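Local coordinates for acyl-CoA N-acyltransferases (NAT) superfamily protein (Arabidopsis thaliana, PDB 6TH0) that probably transfers the acetyl group of acetyl-CoA to the N-terminal methionine of transmembrane proteins and to protein lysines, as an N-alpha-acetyltransferase of the NAA60 subfamily, at residues F27-E32 with H135-N140; S80-Y85 with V175-G180; L100-T105 with G110-L115. One frame throughout, in Å; residues are numbered along the deposited sequence.

Contact 1 of 3, residues F27-E32 with H135-N140; sequences FPIRYE and HVIAHN. With ACO (acetyl coenzyme *a), chain C.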
loop_
_atom_site.group_PDB
_atom_site.type_symbol
_atom_site.label_atom_id
_atom_site.label_comp_id
_atom_site.label_asym_id
_atom_site.label_seq_id
_atom_site.Cartn_x
_atom_site.Cartn_y
_atom_site.Cartn_z
ATOM N N PHE A 27 5.111 -4.957 10.241
ATOM C CA PHE A 27 4.005 -4.049 9.984
ATOM C C PHE A 27 3.172 -3.881 11.245
ATOM O O PHE A 27 2.603 -4.861 11.751
ATOM C CB PHE A 27 3.139 -4.539 8.828
ATOM C CG PHE A 27 2.278 -3.454 8.270
ATOM C CD1 PHE A 27 2.824 -2.498 7.441
ATOM C CD2 PHE A 27 0.948 -3.340 8.638
ATOM C CE1 PHE A 27 2.042 -1.446 6.951
ATOM C CE2 PHE A 27 0.179 -2.306 8.163
ATOM C CZ PHE A 27 0.728 -1.358 7.320
ATOM N N PRO A 28 3.020 -2.652 11.748
ATOM C CA PRO A 28 2.394 -2.473 13.073
ATOM C C PRO A 28 0.936 -2.875 13.158
ATOM O O PRO A 28 0.478 -3.233 14.251
ATOM C CB PRO A 28 2.562 -0.967 13.334
ATOM C CG PRO A 28 3.581 -0.509 12.353
ATOM C CD PRO A 28 3.458 -1.375 11.167
ATOM N N ILE A 29 0.173 -2.762 12.072
ATOM C CA ILE A 29 -1.254 -3.075 12.112
ATOM C C ILE A 29 -1.445 -4.576 11.918
ATOM O O ILE A 29 -1.012 -5.144 10.908
ATOM C CB ILE A 29 -2.014 -2.265 11.049
ATOM C CG1 ILE A 29 -1.632 -0.786 11.164
ATOM C CG2 ILE A 29 -3.521 -2.433 11.241
ATOM C CD1 ILE A 29 -1.906 -0.189 12.518
ATOM N N ARG A 30 -2.105 -5.225 12.879
ATOM C CA ARG A 30 -2.349 -6.658 12.785
ATOM C C ARG A 30 -3.526 -6.969 11.877
ATOM O O ARG A 30 -4.567 -6.312 11.936
ATOM C CB ARG A 30 -2.587 -7.260 14.170
ATOM C CG ARG A 30 -1.408 -7.141 15.117
ATOM C CD ARG A 30 -0.246 -8.022 14.650
ATOM N NE ARG A 30 0.896 -7.941 15.563
ATOM C CZ ARG A 30 2.026 -7.283 15.328
ATOM N NH1 ARG A 30 2.213 -6.659 14.173
ATOM N NH2 ARG A 30 2.988 -7.279 16.247
ATOM N N TYR A 31 -3.343 -7.986 11.042
ATOM C CA TYR A 31 -4.358 -8.490 10.133
ATOM C C TYR A 31 -4.631 -9.962 10.396
ATOM O O TYR A 31 -3.741 -10.726 10.787
ATOM C CB TYR A 31 -3.970 -8.292 8.664
ATOM C CG TYR A 31 -4.070 -6.856 8.208
ATOM C CD1 TYR A 31 -2.996 -5.979 8.335
ATOM C CD2 TYR A 31 -5.246 -6.374 7.654
ATOM C CE1 TYR A 31 -3.101 -4.657 7.917
ATOM C CE2 TYR A 31 -5.356 -5.061 7.235
ATOM C CZ TYR A 31 -4.281 -4.210 7.367
ATOM O OH TYR A 31 -4.397 -2.902 6.948
ATOM N N GLU A 32 -5.883 -10.343 10.180
ATOM C CA GLU A 32 -6.315 -11.711 10.374
ATOM C C GLU A 32 -5.821 -12.578 9.223
ATOM O O GLU A 32 -5.472 -12.088 8.146
ATOM C CB GLU A 32 -7.841 -11.767 10.443
ATOM C CG GLU A 32 -8.485 -11.202 9.175
ATOM C CD GLU A 32 -9.993 -11.353 9.126
ATOM O OE1 GLU A 32 -10.576 -11.928 10.071
ATOM O OE2 GLU A 32 -10.598 -10.887 8.136
ATOM N N HIS A 135 -3.578 5.715 4.688
ATOM C CA HIS A 135 -3.380 6.316 5.992
ATOM C C HIS A 135 -2.015 5.901 6.511
ATOM O O HIS A 135 -1.603 4.750 6.351
ATOM C CB HIS A 135 -4.479 5.905 6.980
ATOM C CG HIS A 135 -5.841 6.400 6.609
ATOM N ND1 HIS A 135 -6.699 5.693 5.795
ATOM C CD2 HIS A 135 -6.498 7.528 6.961
ATOM C CE1 HIS A 135 -7.827 6.369 5.658
ATOM N NE2 HIS A 135 -7.730 7.487 6.356
ATOM N N VAL A 136 -1.311 6.860 7.101
ATOM C CA VAL A 136 -0.002 6.648 7.691
ATOM C C VAL A 136 -0.113 6.894 9.187
ATOM O O VAL A 136 -0.745 7.866 9.620
ATOM C CB VAL A 136 1.034 7.602 7.050
ATOM C CG1 VAL A 136 2.400 7.410 7.653
ATOM C CG2 VAL A 136 1.052 7.421 5.530
ATOM N N ILE A 137 0.512 6.027 9.987
ATOM C CA ILE A 137 0.568 6.304 11.411
ATOM C C ILE A 137 1.262 7.644 11.595
ATOM O O ILE A 137 2.318 7.888 11.003
ATOM C CB ILE A 137 1.326 5.187 12.137
ATOM C CG1 ILE A 137 0.527 3.885 12.078
ATOM C CG2 ILE A 137 1.625 5.605 13.560
ATOM C CD1 ILE A 137 1.294 2.682 12.632
ATOM N N ALA A 138 0.689 8.504 12.441
ATOM C CA ALA A 138 1.075 9.917 12.444
ATOM C C ALA A 138 2.475 10.160 12.996
ATOM O O ALA A 138 3.071 11.202 12.698
ATOM C CB ALA A 138 0.065 10.745 13.231
ATOM N N HIS A 139 3.018 9.252 13.800
ATOM C CA HIS A 139 4.355 9.458 14.342
ATOM C C HIS A 139 5.416 8.746 13.516
ATOM O O HIS A 139 6.582 8.711 13.917
ATOM C CB HIS A 139 4.421 8.997 15.798
ATOM C CG HIS A 139 4.140 7.541 15.981
ATOM N ND1 HIS A 139 5.016 6.561 15.566
ATOM C CD2 HIS A 139 3.078 6.895 16.518
ATOM C CE1 HIS A 139 4.510 5.373 15.846
ATOM N NE2 HIS A 139 3.337 5.548 16.429
ATOM N N ASN A 140 5.036 8.183 12.366
ATOM C CA ASN A 140 5.960 7.468 11.484
ATOM C C ASN A 140 6.546 8.463 10.485
ATOM O O ASN A 140 6.113 8.573 9.337
ATOM C CB ASN A 140 5.246 6.319 10.786
ATOM C CG ASN A 140 6.205 5.386 10.033
ATOM O OD1 ASN A 140 7.321 5.763 9.677
ATOM N ND2 ASN A 140 5.740 4.184 9.747
HETATM N N1A ACO C . 21.227 5.890 -0.948
HETATM C C2A ACO C . 20.935 6.417 0.290
HETATM N N3A ACO C . 19.758 6.691 0.878
HETATM C C4A ACO C . 18.685 6.369 0.056
HETATM C C5A ACO C . 18.825 5.813 -1.255
HETATM C C6A ACO C . 20.136 5.589 -1.720
HETATM N N6A ACO C . 20.335 5.057 -2.967
HETATM N N7A ACO C . 17.576 5.587 -1.847
HETATM C C8A ACO C . 16.697 5.999 -0.911
HETATM N N9A ACO C . 17.311 6.479 0.246
HETATM C C1B ACO C . 16.670 7.014 1.449
HETATM C C2B ACO C . 15.371 7.895 1.153
HETATM O O2B ACO C . 15.740 9.165 0.809
HETATM C C3B ACO C . 14.851 7.814 2.665
HETATM O O3B ACO C . 15.683 8.614 3.351
HETATM P P3B ACO C . 14.874 9.427 4.789
HETATM O O7A ACO C . 14.794 8.187 5.639
HETATM O O8A ACO C . 15.875 10.490 5.209
HETATM O O9A ACO C . 13.576 9.860 4.149
HETATM C C4B ACO C . 15.067 6.301 3.006
HETATM O O4B ACO C . 16.272 5.888 2.282
HETATM C C5B ACO C . 13.834 5.448 2.651
HETATM O O5B ACO C . 13.451 5.627 1.323
HETATM P P1A ACO C . 13.188 4.146 0.647
HETATM O O1A ACO C . 14.449 3.364 0.658
HETATM O O2A ACO C . 12.420 4.374 -0.625
HETATM O O3A ACO C . 12.111 3.248 1.596
HETATM P P2A ACO C . 12.686 1.906 2.223
HETATM O O4A ACO C . 12.796 0.811 1.225
HETATM O O5A ACO C . 13.782 2.113 3.236
HETATM O O6A ACO C . 11.364 1.333 3.193
HETATM C CBP ACO C . 9.577 1.774 4.743
HETATM C CCP ACO C . 10.662 2.388 3.756
HETATM C CDP ACO C . 8.561 1.045 3.895
HETATM C CEP ACO C . 8.904 2.885 5.552
HETATM C CAP ACO C . 10.367 0.800 5.657
HETATM O OAP ACO C . 11.168 1.514 6.594
HETATM C C9P ACO C . 9.494 -0.153 6.470
HETATM O O9P ACO C . 9.253 -1.266 6.057
HETATM N N8P ACO C . 9.056 0.253 7.713
HETATM C C7P ACO C . 8.201 -0.630 8.574
HETATM C C6P ACO C . 6.855 -0.843 7.946
HETATM C C5P ACO C . 6.184 0.485 7.894
HETATM O O5P ACO C . 6.281 1.351 8.749
HETATM N N4P ACO C . 5.407 0.726 6.779
HETATM C C3P ACO C . 4.772 2.042 6.731
HETATM C C2P ACO C . 3.496 1.952 5.974
HETATM S S1P ACO C . 2.723 3.642 5.973
HETATM C C ACO C . 1.789 3.442 7.489
HETATM O O ACO C . 2.093 3.987 8.522
HETATM C CH3 ACO C . 0.665 2.542 7.448
#
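Ile137 and Pro28 meet beside the acetyl end of acetyl-CoA. The side chain of Ile137 starts at CB, which lies 3.9 Å from the acetyl oxygen O of the cofactor. CG1 comes next, anti to the carbonyl carbon (chi1 -67°), and it too borders on that oxygen. The second torsion is extended (173°) and carries CD1 across to the other segment. There CD1 touches both CB and CG of the Pro28 ring at 3.9 Å. It also reaches CD1 of Ile29, more loosely, at 4.3 Å. The other branch, CG2, lies over the rim of one face of the His139 ring. The contact is small and wholly apolar.

Acetyl-CoA lies directly beside it. The backbone N of Ile137 donates to the acetyl oxygen O at 3.0 Å, nearly straight at 162°. This bond fixes the thioester carbonyl and would probably polarise it. CG1 of Val136 packs 3.5 Å from the same oxygen. Asn140 ND2 donates to the pantetheine oxygen O5P at 3.1 Å, in a more bent bond. Its OD1 caps the following helix at Ala143 N. From the other segment, Phe27 CE1 lies 3.8 Å from C2P, the cofactor carbon bonded to the sulfur.

The two segments thus border the acetyl end of the GNAT cofactor site. Residues 27-32 form the loop between helix 16-26 and helix 33-41. Residues 135-140 finish strand 129-137 and pass through a type I beta turn (Ile137 to Asn140) to helix 141-149. Tyr162 of strand 153-164 touches both Ile29 and Ile137.

Contact 2 of 3, residues S80-Y85 with V175-G180; sequences SDLIRY and VYFING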
loop_
_atom_site.group_PDB
_atom_site.type_symbol
_atom_site.label_atom_id
_atom_site.label_comp_id
_atom_site.label_asym_id
_atom_site.label_seq_id
_atom_site.Cartn_x
_atom_site.Cartn_y
_atom_site.Cartn_z
ATOM N N SER A 80 -14.285 11.136 -0.794
ATOM C CA SER A 80 -15.231 11.536 -1.822
ATOM C C SER A 80 -15.489 13.035 -1.766
ATOM O O SER A 80 -15.802 13.652 -2.789
ATOM C CB SER A 80 -16.535 10.755 -1.672
ATOM O OG SER A 80 -17.395 11.017 -2.758
ATOM N N ASP A 81 -15.377 13.633 -0.575
ATOM C CA ASP A 81 -15.589 15.067 -0.436
ATOM C C ASP A 81 -14.518 15.875 -1.154
ATOM O O ASP A 81 -14.712 17.073 -1.388
ATOM C CB ASP A 81 -15.611 15.477 1.036
ATOM C CG ASP A 81 -14.299 15.170 1.750
ATOM O OD1 ASP A 81 -13.826 14.018 1.698
ATOM O OD2 ASP A 81 -13.719 16.103 2.348
ATOM N N LEU A 82 -13.395 15.256 -1.505
ATOM C CA LEU A 82 -12.289 15.989 -2.106
ATOM C C LEU A 82 -12.320 15.963 -3.626
ATOM O O LEU A 82 -11.514 16.657 -4.258
ATOM C CB LEU A 82 -10.959 15.393 -1.633
ATOM C CG LEU A 82 -10.661 15.318 -0.139
ATOM C CD1 LEU A 82 -9.325 14.643 0.043
ATOM C CD2 LEU A 82 -10.667 16.707 0.493
ATOM N N ILE A 83 -13.246 15.202 -4.221
ATOM C CA ILE A 83 -13.254 14.908 -5.652
ATOM C C ILE A 83 -14.284 15.759 -6.384
ATOM O O ILE A 83 -15.405 15.954 -5.896
ATOM C CB ILE A 83 -13.539 13.410 -5.883
ATOM C CG1 ILE A 83 -12.394 12.579 -5.314
ATOM C CG2 ILE A 83 -13.786 13.105 -7.355
ATOM C CD1 ILE A 83 -12.600 11.058 -5.378
ATOM N N ARG A 84 -13.889 16.312 -7.524
ATOM C CA ARG A 84 -14.827 16.998 -8.405
ATOM C C ARG A 84 -15.374 15.929 -9.334
ATOM O O ARG A 84 -14.621 15.362 -10.131
ATOM C CB ARG A 84 -14.154 18.127 -9.183
ATOM C CG ARG A 84 -13.930 19.405 -8.376
ATOM C CD ARG A 84 -13.881 20.635 -9.274
ATOM N NE ARG A 84 -12.723 20.632 -10.162
ATOM C CZ ARG A 84 -12.737 20.181 -11.411
ATOM N NH1 ARG A 84 -13.851 19.685 -11.925
ATOM N NH2 ARG A 84 -11.635 20.218 -12.146
ATOM N N TYR A 85 -16.670 15.650 -9.223
ATOM C CA TYR A 85 -17.306 14.604 -10.006
ATOM C C TYR A 85 -17.833 15.154 -11.320
ATOM O O TYR A 85 -18.653 16.071 -11.326
ATOM C CB TYR A 85 -18.451 13.965 -9.222
ATOM C CG TYR A 85 -17.970 13.065 -8.123
ATOM C CD1 TYR A 85 -17.529 11.787 -8.409
ATOM C CD2 TYR A 85 -17.948 13.496 -6.804
ATOM C CE1 TYR A 85 -17.084 10.967 -7.422
ATOM C CE2 TYR A 85 -17.512 12.679 -5.809
ATOM C CZ TYR A 85 -17.076 11.416 -6.124
ATOM O OH TYR A 85 -16.642 10.578 -5.149
ATOM N N VAL A 175 -3.166 11.493 -0.098
ATOM C CA VAL A 175 -3.842 11.253 -1.369
ATOM C C VAL A 175 -2.925 11.646 -2.518
ATOM O O VAL A 175 -2.126 12.582 -2.402
ATOM C CB VAL A 175 -5.191 12.004 -1.480
ATOM C CG1 VAL A 175 -6.102 11.641 -0.326
ATOM C CG2 VAL A 175 -4.965 13.506 -1.545
ATOM N N TYR A 176 -2.967 10.862 -3.593
ATOM C CA TYR A 176 -2.376 11.242 -4.873
ATOM C C TYR A 176 -3.459 11.145 -5.944
ATOM O O TYR A 176 -3.822 10.041 -6.366
ATOM C CB TYR A 176 -1.192 10.351 -5.243
ATOM C CG TYR A 176 -0.501 10.784 -6.515
ATOM C CD1 TYR A 176 0.425 11.819 -6.505
ATOM C CD2 TYR A 176 -0.775 10.168 -7.717
ATOM C CE1 TYR A 176 1.058 12.226 -7.667
ATOM C CE2 TYR A 176 -0.148 10.565 -8.886
ATOM C CZ TYR A 176 0.765 11.590 -8.854
ATOM O OH TYR A 176 1.383 11.984 -10.020
ATOM N N PHE A 177 -3.927 12.292 -6.430
ATOM C CA PHE A 177 -4.938 12.309 -7.484
ATOM C C PHE A 177 -4.261 12.372 -8.847
ATOM O O PHE A 177 -3.331 13.156 -9.053
ATOM C CB PHE A 177 -5.915 13.474 -7.319
ATOM C CG PHE A 177 -6.909 13.282 -6.209
ATOM C CD1 PHE A 177 -8.014 12.449 -6.399
ATOM C CD2 PHE A 177 -6.787 13.960 -5.010
ATOM C CE1 PHE A 177 -8.950 12.251 -5.392
ATOM C CE2 PHE A 177 -7.721 13.761 -3.982
ATOM C CZ PHE A 177 -8.811 12.900 -4.181
ATOM N N ILE A 178 -4.765 11.567 -9.785
ATOM C CA ILE A 178 -4.190 11.532 -11.125
ATOM C C ILE A 178 -4.412 12.855 -11.834
ATOM O O ILE A 178 -3.556 13.312 -12.602
ATOM C CB ILE A 178 -4.783 10.371 -11.941
ATOM C CG1 ILE A 178 -4.441 9.019 -11.318
ATOM C CG2 ILE A 178 -4.306 10.449 -13.383
ATOM C CD1 ILE A 178 -2.961 8.819 -11.017
ATOM N N ASN A 179 -5.554 13.491 -11.592
ATOM C CA ASN A 179 -5.831 14.847 -12.067
ATOM C C ASN A 179 -6.267 15.659 -10.850
ATOM O O ASN A 179 -7.449 15.683 -10.497
ATOM C CB ASN A 179 -6.876 14.838 -13.175
ATOM C CG ASN A 179 -6.398 14.100 -14.413
ATOM O OD1 ASN A 179 -5.195 13.939 -14.623
ATOM N ND2 ASN A 179 -7.336 13.651 -15.240
ATOM N N GLY A 180 -5.301 16.302 -10.195
ATOM C CA GLY A 180 -5.565 17.074 -8.993
ATOM C C GLY A 180 -6.123 18.458 -9.256
ATOM O O GLY A 180 -6.746 19.059 -8.380
#
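Phe177 points its ring at Ile83 and Leu82, and the far end of the ring does the touching. The Ile83 side chain runs obliquely across that end. Its CG1 lies 3.5 Å from CE1 of Phe177, with CZ of the same ring close by. Its CD1 also comes to 3.8 Å from CE1 of Phe177. Ile83 CG1 stands anti to its own carbonyl carbon (chi1 -65°), which turns this branch to the ring. The other branch, CG2, goes to a second aromatic: it sits over the centre of one face of Tyr85, 3.8 Å above the plane. Ile83 thus packs between two rings, one from each segment.

Leu82 meets Phe177 from its base, with CB 4.2 Å from CZ. Its tip leads along the strand instead, and CD1 lies 4.4 Å from CG1 of Val175. No hydrogen bond crosses between the segments. Within residues 80-85, Ser80 OG and Tyr85 OH share a short hydrogen bond of 2.5 Å. It links the two ends of this segment and probably limits the turning of the Tyr85 ring whose face Ile83 covers.

Residues 80-85 belong to the long connection between strands 63-73 and 93-102. They pack on the end of strand 167-177, close to the C-terminus of the model. Ile79 adds to the packing on Val175 and Phe177. Val155 and Arg156 of strand 153-164 touch Leu82, and Val155 also touches Val175. Arg130 of strand 129-137 touches Ile83 and Tyr85.

Contact 3 of 3, residues L100-T105 with G110-L115; sequences LGVVET and GIAKAL. With ACO (acetyl coenzyme *a), chain C.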
loop_
_atom_site.group_PDB
_atom_site.type_symbol
_atom_site.label_atom_id
_atom_site.label_comp_id
_atom_site.label_asym_id
_atom_site.label_seq_id
_atom_site.Cartn_x
_atom_site.Cartn_y
_atom_site.Cartn_z
ATOM N N LEU A 100 2.615 -1.742 3.446
ATOM C CA LEU A 100 3.850 -1.507 2.715
ATOM C C LEU A 100 4.975 -1.814 3.687
ATOM O O LEU A 100 4.880 -1.402 4.839
ATOM C CB LEU A 100 3.939 -0.058 2.229
ATOM C CG LEU A 100 5.288 0.448 1.752
ATOM C CD1 LEU A 100 5.597 -0.121 0.375
ATOM C CD2 LEU A 100 5.302 1.970 1.722
ATOM N N GLY A 101 5.985 -2.560 3.247
ATOM C CA GLY A 101 7.116 -2.866 4.111
ATOM C C GLY A 101 8.297 -3.355 3.312
ATOM O O GLY A 101 8.137 -3.965 2.251
ATOM N N VAL A 102 9.498 -3.113 3.841
ATOM C CA VAL A 102 10.749 -3.609 3.281
ATOM C C VAL A 102 11.543 -4.215 4.439
ATOM O O VAL A 102 11.547 -3.660 5.541
ATOM C CB VAL A 102 11.539 -2.483 2.573
ATOM C CG1 VAL A 102 12.865 -2.989 2.055
ATOM C CG2 VAL A 102 10.707 -1.846 1.412
ATOM N N VAL A 103 12.163 -5.381 4.226
ATOM C CA VAL A 103 12.906 -5.972 5.336
ATOM C C VAL A 103 14.069 -5.049 5.713
ATOM O O VAL A 103 14.702 -4.411 4.865
ATOM C CB VAL A 103 13.415 -7.402 5.077
ATOM C CG1 VAL A 103 12.277 -8.366 4.643
ATOM C CG2 VAL A 103 14.562 -7.417 4.104
ATOM N N GLU A 104 14.374 -5.026 7.006
ATOM C CA GLU A 104 15.277 -4.030 7.575
ATOM C C GLU A 104 16.589 -3.928 6.789
ATOM O O GLU A 104 17.045 -2.828 6.458
ATOM C CB GLU A 104 15.486 -4.376 9.053
ATOM C CG GLU A 104 15.741 -3.198 9.965
ATOM C CD GLU A 104 15.443 -3.512 11.432
ATOM O OE1 GLU A 104 14.882 -4.592 11.731
ATOM O OE2 GLU A 104 15.726 -2.647 12.287
ATOM N N THR A 105 17.201 -5.061 6.454
ATOM C CA THR A 105 18.498 -5.000 5.786
ATOM C C THR A 105 18.422 -4.542 4.332
ATOM O O THR A 105 19.471 -4.359 3.708
ATOM C CB THR A 105 19.192 -6.359 5.872
ATOM O OG1 THR A 105 18.327 -7.379 5.357
ATOM C CG2 THR A 105 19.542 -6.678 7.319
ATOM N N GLY A 110 15.546 2.594 -1.983
ATOM C CA GLY A 110 14.507 2.977 -2.915
ATOM C C GLY A 110 13.474 1.912 -3.206
ATOM O O GLY A 110 12.650 2.102 -4.109
ATOM N N ILE A 111 13.475 0.802 -2.468
ATOM C CA ILE A 111 12.533 -0.273 -2.763
ATOM C C ILE A 111 11.106 0.158 -2.441
ATOM O O ILE A 111 10.184 -0.046 -3.241
ATOM C CB ILE A 111 12.945 -1.555 -2.016
ATOM C CG1 ILE A 111 14.279 -2.058 -2.568
ATOM C CG2 ILE A 111 11.864 -2.650 -2.141
ATOM C CD1 ILE A 111 14.938 -3.162 -1.712
ATOM N N ALA A 112 10.899 0.783 -1.281
ATOM C CA ALA A 112 9.551 1.223 -0.932
ATOM C C ALA A 112 9.042 2.251 -1.923
ATOM O O ALA A 112 7.877 2.206 -2.332
ATOM C CB ALA A 112 9.510 1.792 0.485
ATOM N N LYS A 113 9.890 3.201 -2.307
ATOM C CA LYS A 113 9.501 4.154 -3.334
ATOM C C LYS A 113 9.075 3.435 -4.609
ATOM O O LYS A 113 8.079 3.806 -5.243
ATOM C CB LYS A 113 10.658 5.114 -3.605
ATOM C CG LYS A 113 10.361 6.160 -4.661
ATOM C CD LYS A 113 11.527 7.150 -4.764
ATOM C CE LYS A 113 11.134 8.406 -5.522
ATOM N NZ LYS A 113 10.832 8.134 -6.953
ATOM N N ALA A 114 9.851 2.434 -5.032
ATOM C CA ALA A 114 9.496 1.697 -6.244
ATOM C C ALA A 114 8.186 0.936 -6.070
ATOM O O ALA A 114 7.369 0.874 -6.997
ATOM C CB ALA A 114 10.621 0.747 -6.644
ATOM N N LEU A 115 7.957 0.374 -4.886
ATOM C CA LEU A 115 6.707 -0.344 -4.648
ATOM C C LEU A 115 5.509 0.594 -4.774
ATOM O O LEU A 115 4.516 0.275 -5.442
ATOM C CB LEU A 115 6.747 -1.016 -3.268
ATOM C CG LEU A 115 7.610 -2.282 -3.160
ATOM C CD1 LEU A 115 7.872 -2.637 -1.697
ATOM C CD2 LEU A 115 6.982 -3.477 -3.887
HETATM N N1A ACO C . 21.227 5.890 -0.948
HETATM C C2A ACO C . 20.935 6.417 0.290
HETATM N N3A ACO C . 19.758 6.691 0.878
HETATM C C4A ACO C . 18.685 6.369 0.056
HETATM C C5A ACO C . 18.825 5.813 -1.255
HETATM C C6A ACO C . 20.136 5.589 -1.720
HETATM N N6A ACO C . 20.335 5.057 -2.967
HETATM N N7A ACO C . 17.576 5.587 -1.847
HETATM C C8A ACO C . 16.697 5.999 -0.911
HETATM N N9A ACO C . 17.311 6.479 0.246
HETATM C C1B ACO C . 16.670 7.014 1.449
HETATM C C2B ACO C . 15.371 7.895 1.153
HETATM O O2B ACO C . 15.740 9.165 0.809
HETATM C C3B ACO C . 14.851 7.814 2.665
HETATM O O3B ACO C . 15.683 8.614 3.351
HETATM P P3B ACO C . 14.874 9.427 4.789
HETATM O O7A ACO C . 14.794 8.187 5.639
HETATM O O8A ACO C . 15.875 10.490 5.209
HETATM O O9A ACO C . 13.576 9.860 4.149
HETATM C C4B ACO C . 15.067 6.301 3.006
HETATM O O4B ACO C . 16.272 5.888 2.282
HETATM C C5B ACO C . 13.834 5.448 2.651
HETATM O O5B ACO C . 13.451 5.627 1.323
HETATM P P1A ACO C . 13.188 4.146 0.647
HETATM O O1A ACO C . 14.449 3.364 0.658
HETATM O O2A ACO C . 12.420 4.374 -0.625
HETATM O O3A ACO C . 12.111 3.248 1.596
HETATM P P2A ACO C . 12.686 1.906 2.223
HETATM O O4A ACO C . 12.796 0.811 1.225
HETATM O O5A ACO C . 13.782 2.113 3.236
HETATM O O6A ACO C . 11.364 1.333 3.193
HETATM C CBP ACO C . 9.577 1.774 4.743
HETATM C CCP ACO C . 10.662 2.388 3.756
HETATM C CDP ACO C . 8.561 1.045 3.895
HETATM C CEP ACO C . 8.904 2.885 5.552
HETATM C CAP ACO C . 10.367 0.800 5.657
HETATM O OAP ACO C . 11.168 1.514 6.594
HETATM C C9P ACO C . 9.494 -0.153 6.470
HETATM O O9P ACO C . 9.253 -1.266 6.057
HETATM N N8P ACO C . 9.056 0.253 7.713
HETATM C C7P ACO C . 8.201 -0.630 8.574
HETATM C C6P ACO C . 6.855 -0.843 7.946
HETATM C C5P ACO C . 6.184 0.485 7.894
HETATM O O5P ACO C . 6.281 1.351 8.749
HETATM N N4P ACO C . 5.407 0.726 6.779
HETATM C C3P ACO C . 4.772 2.042 6.731
HETATM C C2P ACO C . 3.496 1.952 5.974
HETATM S S1P ACO C . 2.723 3.642 5.973
HETATM C C ACO C . 1.789 3.442 7.489
HETATM O O ACO C . 2.093 3.987 8.522
HETATM C CH3 ACO C . 0.665 2.542 7.448
#
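Leu100 sets CG anti to its backbone N (chi1 165°), and its second torsion of 75° sends CD1 to the helix and CD2 to the cofactor. Val102, two residues on, has CG1 anti to N (177°), which leaves CG2 facing helix 111-123. Leu100 CD1 touches Leu115 CB at 3.9 Å, and the two leucine side chains run obliquely to each other. Leu100 CG and CD2 both lie against the pantetheine methyl CDP. With Leu100 cut back to an alanine, CG, CD1 and CD2 are gone, which is likely to open a gap beside Leu115 and leave the CDP methyl without this apolar neighbour. Val102 CG2 packs on Ile111 CG2 at 3.8 Å and on Ala112 CB at 3.9 Å.

The backbones hold the polar groups of acetyl-CoA. Leu100 O accepts from N4P at 2.9 Å, and Val102 N donates to O9P, also at 2.9 Å. Both bonds are almost straight. An acceptor and a donor two residues apart each take an amide of the arm, so pantetheine pairs with the strand as another strand would. Gly110 N donates to O1A at 3.0 Å, Ala112 N to O4A at 3.1 Å, and Lys113 N makes a longer bond to O2A. These amides of the N-cap and first turn would probably stabilise the pyrophosphate charge. Ala112 CB packs tightly, 3.2 Å from O3A. Gly110 has positive phi; a CB there would jam against the preceding carbonyl O.

Strand 93-102 and helix 111-123 form GNAT motif A, with Arg107, Gly110 and Ala112 fitting its R/Q-x-x-G-x-G/A signature.

Contacts 1 and 3 are neighbours, with centres about 15 Å apart, and both touch acetyl-CoA. Contact 1 holds the acetyl end and one pantetheine carbonyl; contact 3 binds other amide atoms of the arm and the pyrophosphate. They meet where Phe27 CD1 lies 3.5 Å from Leu100 O. Their strands 93-102 and 129-137 are adjacent and parallel in the mixed sheet, joined through helix 111-123. Contact 2 is remote, about 24 Å from contact 1 and about 26 Å from contact 3 between centres. It still belongs to the same sheet through strand 167-177. Along the chain, contact 3 falls between the segments of both others, whose own segments alternate. One GNAT sheet thus carries the cofactor site and a distant packing region.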